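Local atomic coordinates of periplasmic sugar-binding protein (Chloroflexus aurantiacus, PDB entry 4RXU), a protein that binds beta-D-glucopyranose and probably serves as the periplasmic sugar-binding component of an ABC-type carbohydrate transporter. Residues K85-L90 with A110-I115; S116-I121 with V131-I136; Y272-Q277 with R291-V296. All blocks are in the same frame, centred on the assembly; numbering follows the deposited sequence.

Interaction 1: residues K85-L90 with A110-I115; sequences KGIKVL and AGVKVI
The carbonyl oxygen of Lys88 is gripped from two directions across the contact, by the backbone of Lys113 and by a water. Lys113 N donates to Lys88 O over 3.0 Å, approaching with a tilt of 34° from the carbonyl plane. The water donates to Lys88 O at 2.8 Å and also to Gly111 O, so it ties together the two loops that lead into the strands. Val112 CA adds a CH···O contact to the same Lys88 oxygen. Further along, Leu90 N donates to Lys113 O at 2.8 Å and Ile115 N to Leu90 O, both nearly straight. This alternation of donors and acceptors is that of parallel strands, here the two strands of a right-handed beta-alpha-beta unit whose connecting helix is 101-109, within the N-terminal Rossmann-like lobe of a periplasmic binding protein. That helix ends in a Schellman motif with Gly111 at positive phi, and helix 72-84 ends the same way at Gly86; each turn delivers the chain to the start of its strand. Val112 packs with both methyls. Its CG1, anti to the backbone N (chi1 179°), lies 4.0 Å from both Leu90 CB and Ile87 CD1, whereas CG2 packs on the backbone oxygen of Ile87 at 3.3 Å. Ala107 of helix 101-109 covers Leu90, Val112 and Val114. The other face carries Val89, whose CG1 meets the tip of Ile115, CD1, at 3.7 Å, and there Ala310, Ala311 and Leu314 of helix 300-315 close over the two side chains. Lys113 also starts out on the Val89 face, but its chain bends at chi2 (-74°) and carries the ammonium group away from the strand 89-92.

Interaction 2: residues S116-I121 with V131-I136; sequences SYDRLI and VTFDSI. With BGC (beta-D-glucopyranose), chain C.
Val131 sits between two backbone bonds to the end of strand 113-117 and the first residue beyond it, giving its N-H to Ser116 O and its O accepting from Asp118 N at 2.7 Å. This is the parallel pairing of strands 113-117 and 129-133, whose C-terminal ends border the sugar site, as in other periplasmic binding proteins. These two bonds make the tight part, covered by Leu303 of helix 300-315; Val131 CG1 and Tyr117 CD1 add an ordinary apolar contact at 4.2 Å, while the phenol oxygen of Tyr117 bonds Asp48. Beyond the Asp118 N bond no further direct backbone bond joins the two segments, and the touch is slight, with Asp118 OD1 3.6 Å from Phe133 CD2 and the carboxylate and ring planes 73° apart. A water takes over on this looser side, accepting from Phe133 N and donating to Asp118 O, with a weak bond to Asp118 OD1. Asp118 divides its carboxylate, OD1 forming a salt bridge with Arg44 and OD2 accepting from glucose O2 at 2.7 Å. The loop beyond is pinned by Ser116 OG, which donates to Arg119 O on a lone pair and accepts from Ile121 N. Glu42 forms a salt bridge with the guanidinium of Arg119. With the chain extended from CG to NE, that group meets the sugar at its edge, NE donating to glucose O1 and NH2 to the ring oxygen O5, each bond 3.0 Å long and 169° at the hydrogen.

Interaction 3: residues Y272-Q277 with R291-V296; sequences YFVTGQ and RQSMTV
Segments 272-277 and 291-296 run 36° apart and join in a single backbone bridge at Gln277 and Val296, with Val296 N donating to Gly276 O at 3.1 Å from above the carbonyl plane. Further back, Ser293 OG accepts from Val274 N at 2.9 Å, while Ser293 N returns a bond to Val274 O. At the far end the Tyr272 hydroxyl donates to Arg291 O at 2.7 Å, which lies at the ring edge. A water bridges the same hydroxyl to Arg291 NE. A phenylalanine in place of Tyr272 would probably leave Arg291 O and this water without the hydroxyl, and the loop at Arg291 less firmly held. Met294, bent at chi2 and chi3, lays SD 3.7 Å from Gly276 N in a weak bond. Within segment 291-296 Gln292 NE2 donates to Met294 O, and also to Asp253, while OE1 accepts from Ser283. The chain here passes from strand 269-274, at its sheet's edge, to strand 295-298 of the other sheet, consistent with an interlobe crossover of periplasmic binding proteins; Gln277 touches the glucose. Helix 281-288 connects the segments, Tyr145 of helix 135-148 covers Ser293 and Met294, and Tyr272 and Val274 lie against strand 246-249.

How the interactions relate
Interactions 1 and 2 follow one another along strand 113-117 in the same sheet and touch where Ile115 CG2 packs on Val131 CG2. Interaction 1 lies at the outer end, its centre about 25 Å from the chain centre, with a buried aliphatic middle and lysines at its margin. Interaction 2 is wholly buried, its centre about 9 Å from that point, and its Asp118 and Arg119 bond the sugar. Interaction 3, on the other side of the centre from interaction 1, passes from the edge of the four-strand sheet to strand 295-298, mixing hydroxyl-to-backbone bonds with a single backbone bridge. Gln277 and Asp118 bring interactions 3 and 2 to the same glucose, though the nearest atoms of the two interactions are about 6 Å apart.

Interaction 1: residues K85-L90 with A110-I115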
ATOM      1  N   LYS A  85     -18.198  24.060  -1.399  1.00 19.51           N
ATOM      2  CA  LYS A  85     -19.438  23.393  -1.776  1.00 21.36           C
ATOM      3  C   LYS A  85     -20.293  22.902  -0.615  1.00 19.31           C
ATOM      4  O   LYS A  85     -21.397  22.406  -0.827  1.00 24.11           O
ATOM      5  CB  LYS A  85     -19.117  22.210  -2.646  1.00 23.78           C
ATOM      6  CG  LYS A  85     -18.610  22.624  -3.997  1.00 37.16           C
ATOM      7  CD  LYS A  85     -18.631  21.425  -4.909  1.00 58.13           C
ATOM      8  CE  LYS A  85     -18.170  21.803  -6.299  1.00 60.33           C
ATOM      9  NZ  LYS A  85     -16.686  21.729  -6.345  1.00 51.56           N
ATOM     10  N   GLY A  86     -19.767  22.971   0.598  1.00 14.24           N
ATOM     11  CA  GLY A  86     -20.570  22.726   1.792  1.00 15.10           C
ATOM     12  C   GLY A  86     -20.450  21.342   2.378  1.00 16.13           C
ATOM     13  O   GLY A  86     -21.301  20.897   3.140  1.00 15.64           O
ATOM     14  N   ILE A  87     -19.378  20.653   2.040  1.00 13.71           N
ATOM     15  CA  ILE A  87     -19.166  19.354   2.666  1.00 11.66           C
ATOM     16  C   ILE A  87     -19.048  19.448   4.183  1.00 12.34           C
ATOM     17  O   ILE A  87     -18.527  20.413   4.734  1.00 13.07           O
ATOM     18  CB  ILE A  87     -17.999  18.529   2.083  1.00 13.61           C
ATOM     19  CG1 ILE A  87     -16.616  19.104   2.433  1.00 11.22           C
ATOM     20  CG2 ILE A  87     -18.213  18.277   0.591  1.00 12.85           C
ATOM     21  CD1 ILE A  87     -15.519  18.067   2.245  1.00 13.60           C
ATOM     22  N   LYS A  88     -19.547  18.413   4.844  1.00 11.71           N
ATOM     23  CA  LYS A  88     -19.417  18.240   6.282  1.00 13.72           C
ATOM     24  C   LYS A  88     -18.436  17.150   6.662  1.00 11.70           C
ATOM     25  O   LYS A  88     -17.981  17.105   7.806  1.00 10.71           O
ATOM     26  CB  LYS A  88     -20.780  17.910   6.894  1.00 13.35           C
ATOM     27  CG  LYS A  88     -21.832  19.007   6.734  1.00 25.43           C
ATOM     28  CD  LYS A  88     -21.334  20.335   7.269  1.00 43.13           C
ATOM     29  CE  LYS A  88     -22.300  21.468   6.962  1.00 56.97           C
ATOM     30  NZ  LYS A  88     -21.546  22.670   6.501  1.00 53.51           N
ATOM     31  N   VAL A  89     -18.119  16.271   5.709  1.00 10.52           N
ATOM     32  CA  VAL A  89     -17.166  15.173   5.946  1.00  8.41           C
ATOM     33  C   VAL A  89     -16.263  15.075   4.732  1.00 11.10           C
ATOM     34  O   VAL A  89     -16.735  15.027   3.602  1.00 10.36           O
ATOM     35  CB  VAL A  89     -17.862  13.809   6.123  1.00 10.28           C
ATOM     36  CG1 VAL A  89     -16.838  12.713   6.392  1.00 13.12           C
ATOM     37  CG2 VAL A  89     -18.894  13.829   7.251  1.00  9.93           C
ATOM     38  N   LEU A  90     -14.964  15.016   4.996  1.00  9.45           N
ATOM     39  CA  LEU A  90     -13.934  14.842   3.978  1.00  8.57           C
ATOM     40  C   LEU A  90     -13.349  13.442   4.131  1.00  8.21           C
ATOM     41  O   LEU A  90     -12.866  13.100   5.214  1.00 11.23           O
ATOM     42  CB  LEU A  90     -12.824  15.877   4.173  1.00  9.77           C
ATOM     43  CG  LEU A  90     -11.599  15.744   3.263  1.00  9.20           C
ATOM     44  CD1 LEU A  90     -11.912  15.985   1.790  1.00 11.03           C
ATOM     45  CD2 LEU A  90     -10.515  16.669   3.785  1.00 11.32           C
ATOM     46  N   ALA A 110     -13.200  24.707   9.230  1.00 11.18           N
ATOM     47  CA  ALA A 110     -14.493  24.991   8.648  1.00 13.64           C
ATOM     48  C   ALA A 110     -15.579  24.056   9.172  1.00 12.96           C
ATOM     49  O   ALA A 110     -16.692  24.065   8.654  1.00 15.85           O
ATOM     50  CB  ALA A 110     -14.405  24.928   7.122  1.00 13.18           C
ATOM     51  N   GLY A 111     -15.273  23.288  10.218  1.00 11.84           N
ATOM     52  CA  GLY A 111     -16.246  22.399  10.821  1.00 11.99           C
ATOM     53  C   GLY A 111     -16.469  21.125  10.044  1.00 13.59           C
ATOM     54  O   GLY A 111     -17.516  20.495  10.171  1.00 19.82           O
ATOM     55  N   VAL A 112     -15.456  20.736   9.269  1.00 11.41           N
ATOM     56  CA  VAL A 112     -15.535  19.533   8.470  1.00 10.37           C
ATOM     57  C   VAL A 112     -14.757  18.424   9.159  1.00 10.42           C
ATOM     58  O   VAL A 112     -13.600  18.615   9.546  1.00 12.69           O
ATOM     59  CB  VAL A 112     -14.956  19.757   7.064  1.00 12.58           C
ATOM     60  CG1 VAL A 112     -15.020  18.465   6.240  1.00 12.08           C
ATOM     61  CG2 VAL A 112     -15.685  20.909   6.375  1.00 16.07           C
ATOM     62  N   LYS A 113     -15.400  17.259   9.275  1.00 10.95           N
ATOM     63  CA  LYS A 113     -14.774  16.075   9.840  1.00 10.45           C
ATOM     64  C   LYS A 113     -13.811  15.501   8.803  1.00  8.98           C
ATOM     65  O   LYS A 113     -14.069  15.506   7.602  1.00 12.83           O
ATOM     66  CB  LYS A 113     -15.799  15.014  10.245  1.00 12.22           C
ATOM     67  CG  LYS A 113     -16.808  15.501  11.246  1.00 12.75           C
ATOM     68  CD  LYS A 113     -16.211  15.620  12.610  1.00 20.88           C
ATOM     69  CE  LYS A 113     -17.295  16.012  13.595  1.00 38.56           C
ATOM     70  NZ  LYS A 113     -16.627  16.635  14.743  1.00 35.47           N
ATOM     71  N   VAL A 114     -12.705  14.991   9.300  1.00 11.09           N
ATOM     72  CA  VAL A 114     -11.610  14.513   8.462  1.00  9.34           C
ATOM     73  C   VAL A 114     -11.382  13.012   8.684  1.00 11.00           C
ATOM     74  O   VAL A 114     -10.953  12.568   9.770  1.00 11.70           O
ATOM     75  CB  VAL A 114     -10.297  15.270   8.749  1.00  9.53           C
ATOM     76  CG1 VAL A 114      -9.162  14.717   7.889  1.00 10.28           C
ATOM     77  CG2 VAL A 114     -10.474  16.740   8.445  1.00 10.95           C
ATOM     78  N   ILE A 115     -11.694  12.239   7.642  1.00  9.91           N
ATOM     79  CA  ILE A 115     -11.444  10.808   7.620  1.00  6.55           C
ATOM     80  C   ILE A 115     -10.258  10.602   6.671  1.00  8.04           C
ATOM     81  O   ILE A 115     -10.372  10.708   5.448  1.00  8.17           O
ATOM     82  CB  ILE A 115     -12.649  10.026   7.096  1.00  7.95           C
ATOM     83  CG1 ILE A 115     -13.896  10.313   7.948  1.00 10.47           C
ATOM     84  CG2 ILE A 115     -12.325   8.535   7.046  1.00  9.43           C
ATOM     85  CD1 ILE A 115     -15.155   9.601   7.485  1.00 10.25           C
TER
HETATM   86  O   HOH W   1     -19.110  18.187  10.143  1.00 30.34           O

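Interaction 2: residues S116-I121 with V131-I136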
ATOM      1  N   SER A 116      -9.101  10.311   7.249  1.00  7.17           N
ATOM      2  CA  SER A 116      -7.946   9.961   6.449  1.00  8.39           C
ATOM      3  C   SER A 116      -8.220   8.537   5.906  1.00  8.20           C
ATOM      4  O   SER A 116      -8.713   7.687   6.633  1.00  8.48           O
ATOM      5  CB  SER A 116      -6.700  10.019   7.327  1.00  8.71           C
ATOM      6  OG  SER A 116      -5.490  10.106   6.597  1.00 10.04           O
ATOM      7  N   TYR A 117      -7.936   8.331   4.624  1.00  7.44           N
ATOM      8  CA  TYR A 117      -8.378   7.160   3.899  1.00  7.84           C
ATOM      9  C   TYR A 117      -7.176   6.457   3.288  1.00  9.42           C
ATOM     10  O   TYR A 117      -6.452   7.037   2.488  1.00  8.10           O
ATOM     11  CB  TYR A 117      -9.338   7.573   2.796  1.00  9.16           C
ATOM     12  CG  TYR A 117      -9.875   6.403   1.992  1.00  7.48           C
ATOM     13  CD1 TYR A 117     -10.869   5.585   2.479  1.00  8.39           C
ATOM     14  CD2 TYR A 117      -9.354   6.117   0.748  1.00 11.25           C
ATOM     15  CE1 TYR A 117     -11.327   4.504   1.748  1.00  9.59           C
ATOM     16  CE2 TYR A 117      -9.827   5.062  -0.003  1.00  7.59           C
ATOM     17  CZ  TYR A 117     -10.804   4.251   0.514  1.00  7.90           C
ATOM     18  OH  TYR A 117     -11.240   3.191  -0.238  1.00 10.54           O
ATOM     19  N   ASP A 118      -6.991   5.210   3.712  1.00  8.56           N
ATOM     20  CA  ASP A 118      -5.908   4.315   3.301  1.00  9.48           C
ATOM     21  C   ASP A 118      -4.555   4.752   3.839  1.00 11.73           C
ATOM     22  O   ASP A 118      -3.862   3.958   4.458  1.00  9.93           O
ATOM     23  CB  ASP A 118      -5.813   4.095   1.796  1.00  8.30           C
ATOM     24  CG  ASP A 118      -4.899   2.957   1.481  1.00 10.47           C
ATOM     25  OD1 ASP A 118      -5.385   1.803   1.540  1.00  9.10           O
ATOM     26  OD2 ASP A 118      -3.681   3.197   1.250  1.00 10.12           O
ATOM     27  N   ARG A 119      -4.163   5.988   3.534  1.00  9.84           N
ATOM     28  CA  ARG A 119      -2.910   6.584   3.990  1.00 11.50           C
ATOM     29  C   ARG A 119      -3.224   7.609   5.042  1.00 13.45           C
ATOM     30  O   ARG A 119      -4.289   8.246   5.009  1.00 11.41           O
ATOM     31  CB  ARG A 119      -2.196   7.302   2.847  1.00  9.88           C
ATOM     32  CG  ARG A 119      -1.785   6.411   1.716  1.00  9.80           C
ATOM     33  CD  ARG A 119      -1.230   7.247   0.584  1.00  8.95           C
ATOM     34  NE  ARG A 119      -0.709   6.426  -0.481  1.00 10.65           N
ATOM     35  CZ  ARG A 119      -0.287   6.890  -1.643  1.00  9.92           C
ATOM     36  NH1 ARG A 119      -0.373   8.185  -1.913  1.00  9.73           N
ATOM     37  NH2 ARG A 119       0.202   6.052  -2.536  1.00 11.09           N
ATOM     38  N   LEU A 120      -2.287   7.763   5.969  1.00  8.88           N
ATOM     39  CA  LEU A 120      -2.464   8.630   7.111  1.00 11.05           C
ATOM     40  C   LEU A 120      -1.893  10.035   6.886  1.00 11.48           C
ATOM     41  O   LEU A 120      -0.741  10.205   6.508  1.00 11.46           O
ATOM     42  CB  LEU A 120      -1.770   7.973   8.313  1.00 11.45           C
ATOM     43  CG  LEU A 120      -1.969   8.609   9.688  1.00 12.90           C
ATOM     44  CD1 LEU A 120      -3.442   8.739  10.050  1.00 14.64           C
ATOM     45  CD2 LEU A 120      -1.180   7.816  10.724  1.00 16.26           C
ATOM     46  N   ILE A 121      -2.721  11.046   7.133  1.00  9.56           N
ATOM     47  CA  ILE A 121      -2.252  12.425   7.238  1.00 10.92           C
ATOM     48  C   ILE A 121      -1.502  12.575   8.547  1.00 13.21           C
ATOM     49  O   ILE A 121      -1.991  12.173   9.599  1.00 11.36           O
ATOM     50  CB  ILE A 121      -3.426  13.423   7.201  1.00  9.95           C
ATOM     51  CG1 ILE A 121      -4.067  13.358   5.813  1.00 10.10           C
ATOM     52  CG2 ILE A 121      -2.924  14.830   7.494  1.00 12.41           C
ATOM     53  CD1 ILE A 121      -5.273  14.244   5.615  1.00 13.69           C
ATOM     54  N   VAL A 131      -9.451   5.290   8.170  1.00  8.67           N
ATOM     55  CA  VAL A 131      -9.949   4.070   7.558  1.00  9.32           C
ATOM     56  C   VAL A 131      -8.780   3.465   6.791  1.00  8.29           C
ATOM     57  O   VAL A 131      -8.232   4.070   5.884  1.00  8.20           O
ATOM     58  CB  VAL A 131     -11.119   4.365   6.598  1.00  8.37           C
ATOM     59  CG1 VAL A 131     -11.498   3.133   5.796  1.00  9.51           C
ATOM     60  CG2 VAL A 131     -12.315   4.904   7.368  1.00  9.38           C
ATOM     61  N   THR A 132      -8.401   2.261   7.192  1.00  7.90           N
ATOM     62  CA  THR A 132      -7.159   1.653   6.732  1.00  7.05           C
ATOM     63  C   THR A 132      -7.217   0.129   6.690  1.00  6.99           C
ATOM     64  O   THR A 132      -7.989  -0.505   7.421  1.00  8.45           O
ATOM     65  CB  THR A 132      -5.978   2.113   7.639  1.00  8.55           C
ATOM     66  OG1 THR A 132      -4.723   1.662   7.120  1.00  9.37           O
ATOM     67  CG2 THR A 132      -6.119   1.579   9.088  1.00  8.50           C
ATOM     68  N   PHE A 133      -6.368  -0.436   5.845  1.00  7.74           N
ATOM     69  CA  PHE A 133      -6.002  -1.835   5.983  1.00  8.76           C
ATOM     70  C   PHE A 133      -4.915  -1.982   7.038  1.00  7.89           C
ATOM     71  O   PHE A 133      -4.248  -1.021   7.436  1.00  9.31           O
ATOM     72  CB  PHE A 133      -5.502  -2.405   4.669  1.00  8.93           C
ATOM     73  CG  PHE A 133      -6.529  -2.404   3.574  1.00  7.64           C
ATOM     74  CD1 PHE A 133      -7.632  -3.239   3.627  1.00  8.78           C
ATOM     75  CD2 PHE A 133      -6.385  -1.548   2.482  1.00  8.76           C
ATOM     76  CE1 PHE A 133      -8.557  -3.232   2.609  1.00  9.59           C
ATOM     77  CE2 PHE A 133      -7.309  -1.551   1.466  1.00  8.47           C
ATOM     78  CZ  PHE A 133      -8.389  -2.395   1.534  1.00  8.30           C
ATOM     79  N   ASP A 134      -4.703  -3.202   7.498  1.00  8.57           N
ATOM     80  CA  ASP A 134      -3.625  -3.470   8.470  1.00  9.19           C
ATOM     81  C   ASP A 134      -2.282  -3.505   7.723  1.00  9.06           C
ATOM     82  O   ASP A 134      -1.830  -4.551   7.263  1.00  9.94           O
ATOM     83  CB  ASP A 134      -3.886  -4.808   9.153  1.00 10.16           C
ATOM     84  CG  ASP A 134      -2.922  -5.107  10.300  1.00 10.00           C
ATOM     85  OD1 ASP A 134      -1.829  -4.502  10.384  1.00 11.12           O
ATOM     86  OD2 ASP A 134      -3.260  -5.988  11.135  1.00 14.42           O
ATOM     87  N   SER A 135      -1.653  -2.345   7.577  1.00  7.99           N
ATOM     88  CA  SER A 135      -0.440  -2.229   6.760  1.00  8.75           C
ATOM     89  C   SER A 135       0.791  -2.941   7.315  1.00  8.47           C
ATOM     90  O   SER A 135       1.623  -3.447   6.540  1.00  7.86           O
ATOM     91  CB  SER A 135      -0.087  -0.773   6.486  1.00  9.85           C
ATOM     92  OG  SER A 135      -1.088  -0.140   5.709  1.00  9.91           O
ATOM     93  N   ILE A 136       0.916  -2.977   8.639  1.00  8.68           N
ATOM     94  CA  ILE A 136       2.016  -3.750   9.236  1.00  8.73           C
ATOM     95  C   ILE A 136       1.886  -5.232   8.814  1.00  9.47           C
ATOM     96  O   ILE A 136       2.879  -5.894   8.442  1.00 10.93           O
ATOM     97  CB  ILE A 136       2.032  -3.588  10.770  1.00  8.21           C
ATOM     98  CG1 ILE A 136       2.495  -2.165  11.169  1.00 10.21           C
ATOM     99  CG2 ILE A 136       2.906  -4.643  11.466  1.00 10.23           C
ATOM    100  CD1 ILE A 136       3.974  -1.874  10.971  1.00 12.69           C
TER
HETATM  101  C2  BGC C 402      -1.531   1.737  -0.832  1.00 11.07           C
HETATM  102  C3  BGC C 402      -1.170   0.555  -1.710  1.00 13.47           C
HETATM  103  C4  BGC C 402      -0.711   1.061  -3.069  1.00 13.58           C
HETATM  104  C5  BGC C 402       0.389   2.114  -2.924  1.00 13.95           C
HETATM  105  C6  BGC C 402       0.771   2.773  -4.231  1.00 14.91           C
HETATM  106  C1  BGC C 402      -0.248   2.545  -0.743  1.00 14.99           C
HETATM  107  O1  BGC C 402      -0.313   3.557   0.218  1.00 14.97           O
HETATM  108  O2  BGC C 402      -1.960   1.265   0.449  1.00 11.61           O
HETATM  109  O3  BGC C 402      -2.324  -0.272  -1.832  1.00 11.14           O
HETATM  110  O4  BGC C 402      -0.126  -0.041  -3.791  1.00 11.98           O
HETATM  111  O5  BGC C 402      -0.013   3.129  -2.025  1.00 12.53           O
HETATM  112  O6  BGC C 402      -0.375   3.240  -4.947  1.00 11.95           O
HETATM  113  O   HOH W   2      -4.685   1.102   4.107  1.00  9.19           O

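Interaction 3: residues Y272-Q277 with R291-V296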
ATOM      1  N   TYR A 272      13.162 -17.033  -8.841  1.00 11.34           N
ATOM      2  CA  TYR A 272      12.914 -15.926  -7.933  1.00 11.99           C
ATOM      3  C   TYR A 272      11.547 -16.087  -7.285  1.00 12.81           C
ATOM      4  O   TYR A 272      10.595 -16.641  -7.877  1.00 13.29           O
ATOM      5  CB  TYR A 272      13.025 -14.556  -8.614  1.00 12.14           C
ATOM      6  CG  TYR A 272      11.974 -14.301  -9.666  1.00 11.12           C
ATOM      7  CD1 TYR A 272      10.713 -13.816  -9.327  1.00 16.16           C
ATOM      8  CD2 TYR A 272      12.258 -14.511 -11.017  1.00 12.84           C
ATOM      9  CE1 TYR A 272       9.743 -13.601 -10.301  1.00 12.93           C
ATOM     10  CE2 TYR A 272      11.300 -14.293 -12.005  1.00 13.42           C
ATOM     11  CZ  TYR A 272      10.048 -13.848 -11.649  1.00 12.90           C
ATOM     12  OH  TYR A 272       9.114 -13.645 -12.642  1.00 11.84           O
ATOM     13  N   PHE A 273      11.493 -15.624  -6.037  1.00 13.54           N
ATOM     14  CA  PHE A 273      10.276 -15.480  -5.258  1.00 10.87           C
ATOM     15  C   PHE A 273      10.031 -13.994  -5.079  1.00  9.36           C
ATOM     16  O   PHE A 273      10.936 -13.265  -4.682  1.00 12.71           O
ATOM     17  CB  PHE A 273      10.443 -16.181  -3.911  1.00 11.79           C
ATOM     18  CG  PHE A 273      10.626 -17.660  -4.033  1.00 13.13           C
ATOM     19  CD1 PHE A 273      11.892 -18.213  -4.204  1.00 14.86           C
ATOM     20  CD2 PHE A 273       9.529 -18.494  -3.995  1.00 14.71           C
ATOM     21  CE1 PHE A 273      12.048 -19.581  -4.325  1.00 17.33           C
ATOM     22  CE2 PHE A 273       9.682 -19.859  -4.118  1.00 19.50           C
ATOM     23  CZ  PHE A 273      10.941 -20.399  -4.286  1.00 17.37           C
ATOM     24  N   VAL A 274       8.844 -13.512  -5.429  1.00  9.30           N
ATOM     25  CA  VAL A 274       8.564 -12.080  -5.377  1.00  8.02           C
ATOM     26  C   VAL A 274       7.174 -11.825  -4.808  1.00  7.84           C
ATOM     27  O   VAL A 274       6.190 -12.516  -5.122  1.00  9.22           O
ATOM     28  CB  VAL A 274       8.692 -11.376  -6.752  1.00  8.87           C
ATOM     29  CG1 VAL A 274       7.666 -11.889  -7.761  1.00 11.90           C
ATOM     30  CG2 VAL A 274       8.618  -9.866  -6.577  1.00  8.89           C
ATOM     31  N   THR A 275       7.111 -10.787  -3.980  1.00  9.04           N
ATOM     32  CA  THR A 275       5.917 -10.402  -3.252  1.00  8.48           C
ATOM     33  C   THR A 275       5.180  -9.288  -3.974  1.00  6.41           C
ATOM     34  O   THR A 275       5.619  -8.824  -5.008  1.00 10.31           O
ATOM     35  CB  THR A 275       6.278  -9.961  -1.819  1.00  8.30           C
ATOM     36  OG1 THR A 275       7.096  -8.793  -1.864  1.00  9.23           O
ATOM     37  CG2 THR A 275       6.984 -11.054  -1.095  1.00  9.32           C
ATOM     38  N   GLY A 276       4.035  -8.894  -3.423  1.00  7.02           N
ATOM     39  CA  GLY A 276       3.260  -7.764  -3.945  1.00  7.21           C
ATOM     40  C   GLY A 276       2.057  -7.471  -3.071  1.00  6.87           C
ATOM     41  O   GLY A 276       1.907  -8.029  -1.998  1.00  8.32           O
ATOM     42  N   GLN A 277       1.229  -6.537  -3.516  1.00  8.14           N
ATOM     43  CA  GLN A 277      -0.056  -6.288  -2.884  1.00  7.24           C
ATOM     44  C   GLN A 277      -0.959  -5.505  -3.822  1.00  7.05           C
ATOM     45  O   GLN A 277      -0.469  -4.829  -4.716  1.00  7.24           O
ATOM     46  CB  GLN A 277       0.075  -5.502  -1.573  1.00  8.83           C
ATOM     47  CG  GLN A 277       0.460  -4.046  -1.751  1.00 10.87           C
ATOM     48  CD  GLN A 277       0.520  -3.322  -0.426  1.00  8.83           C
ATOM     49  OE1 GLN A 277      -0.487  -3.187   0.271  1.00  8.64           O
ATOM     50  NE2 GLN A 277       1.706  -2.864  -0.066  1.00  9.62           N
ATOM     51  N   ARG A 291       4.712 -16.076 -12.641  1.00  9.57           N
ATOM     52  CA  ARG A 291       5.663 -14.959 -12.814  1.00 10.41           C
ATOM     53  C   ARG A 291       5.727 -14.043 -11.614  1.00  9.56           C
ATOM     54  O   ARG A 291       6.677 -13.276 -11.498  1.00 10.32           O
ATOM     55  CB  ARG A 291       5.320 -14.127 -14.045  1.00 10.44           C
ATOM     56  CG  ARG A 291       5.228 -14.923 -15.341  1.00 12.36           C
ATOM     57  CD  ARG A 291       5.357 -14.028 -16.534  1.00 15.05           C
ATOM     58  NE  ARG A 291       6.742 -13.596 -16.588  1.00 18.23           N
ATOM     59  CZ  ARG A 291       7.180 -12.494 -17.172  1.00 18.72           C
ATOM     60  NH1 ARG A 291       6.351 -11.668 -17.785  1.00 18.87           N
ATOM     61  NH2 ARG A 291       8.474 -12.230 -17.126  1.00 26.67           N
ATOM     62  N   GLN A 292       4.744 -14.142 -10.719  1.00  8.90           N
ATOM     63  CA  GLN A 292       4.767 -13.435  -9.450  1.00  9.57           C
ATOM     64  C   GLN A 292       4.303 -14.449  -8.426  1.00 10.51           C
ATOM     65  O   GLN A 292       3.431 -15.246  -8.703  1.00 10.49           O
ATOM     66  CB  GLN A 292       3.828 -12.233  -9.501  1.00 10.53           C
ATOM     67  CG  GLN A 292       3.627 -11.507  -8.168  1.00  9.29           C
ATOM     68  CD  GLN A 292       2.805 -10.222  -8.289  1.00  8.73           C
ATOM     69  OE1 GLN A 292       2.766  -9.564  -9.347  1.00  9.58           O
ATOM     70  NE2 GLN A 292       2.210  -9.807  -7.168  1.00  8.68           N
ATOM     71  N   SER A 293       4.891 -14.447  -7.248  1.00  9.21           N
ATOM     72  CA  SER A 293       4.655 -15.531  -6.288  1.00  9.60           C
ATOM     73  C   SER A 293       3.388 -15.354  -5.469  1.00 11.61           C
ATOM     74  O   SER A 293       2.664 -16.299  -5.178  1.00 11.20           O
ATOM     75  CB  SER A 293       5.857 -15.679  -5.329  1.00 11.16           C
ATOM     76  OG  SER A 293       7.060 -15.741  -6.045  1.00 11.36           O
ATOM     77  N   MET A 294       3.135 -14.121  -5.068  1.00  9.29           N
ATOM     78  CA  MET A 294       2.009 -13.821  -4.209  1.00 10.44           C
ATOM     79  C   MET A 294       1.634 -12.378  -4.296  1.00  7.45           C
ATOM     80  O   MET A 294       2.418 -11.546  -4.720  1.00  9.04           O
ATOM     81  CB  MET A 294       2.308 -14.143  -2.741  1.00 10.49           C
ATOM     82  CG  MET A 294       3.390 -13.267  -2.106  1.00 11.18           C
ATOM     83  SD  MET A 294       2.824 -11.670  -1.331  1.00  4.79           S
ATOM     84  CE  MET A 294       2.621 -12.248   0.367  1.00 11.45           C
ATOM     85  N   THR A 295       0.411 -12.101  -3.860  1.00  7.13           N
ATOM     86  CA  THR A 295      -0.015 -10.740  -3.610  1.00  8.71           C
ATOM     87  C   THR A 295      -0.805 -10.714  -2.298  1.00  7.93           C
ATOM     88  O   THR A 295      -1.512 -11.655  -1.951  1.00 11.04           O
ATOM     89  CB  THR A 295      -0.859 -10.138  -4.773  1.00  8.91           C
ATOM     90  OG1 THR A 295      -1.023  -8.721  -4.597  1.00  8.17           O
ATOM     91  CG2 THR A 295      -2.231 -10.806  -4.871  1.00  8.89           C
ATOM     92  N   VAL A 296      -0.692  -9.610  -1.579  1.00  7.86           N
ATOM     93  CA  VAL A 296      -1.522  -9.362  -0.415  1.00  9.00           C
ATOM     94  C   VAL A 296      -2.820  -8.696  -0.884  1.00  8.08           C
ATOM     95  O   VAL A 296      -2.812  -7.599  -1.447  1.00  9.09           O
ATOM     96  CB  VAL A 296      -0.824  -8.560   0.698  1.00  9.78           C
ATOM     97  CG1 VAL A 296      -1.801  -8.336   1.836  1.00  9.59           C
ATOM     98  CG2 VAL A 296       0.410  -9.309   1.200  1.00 10.48           C
TER
HETATM   99  O   HOH W   3       8.946 -14.725 -15.197  1.00 22.47           O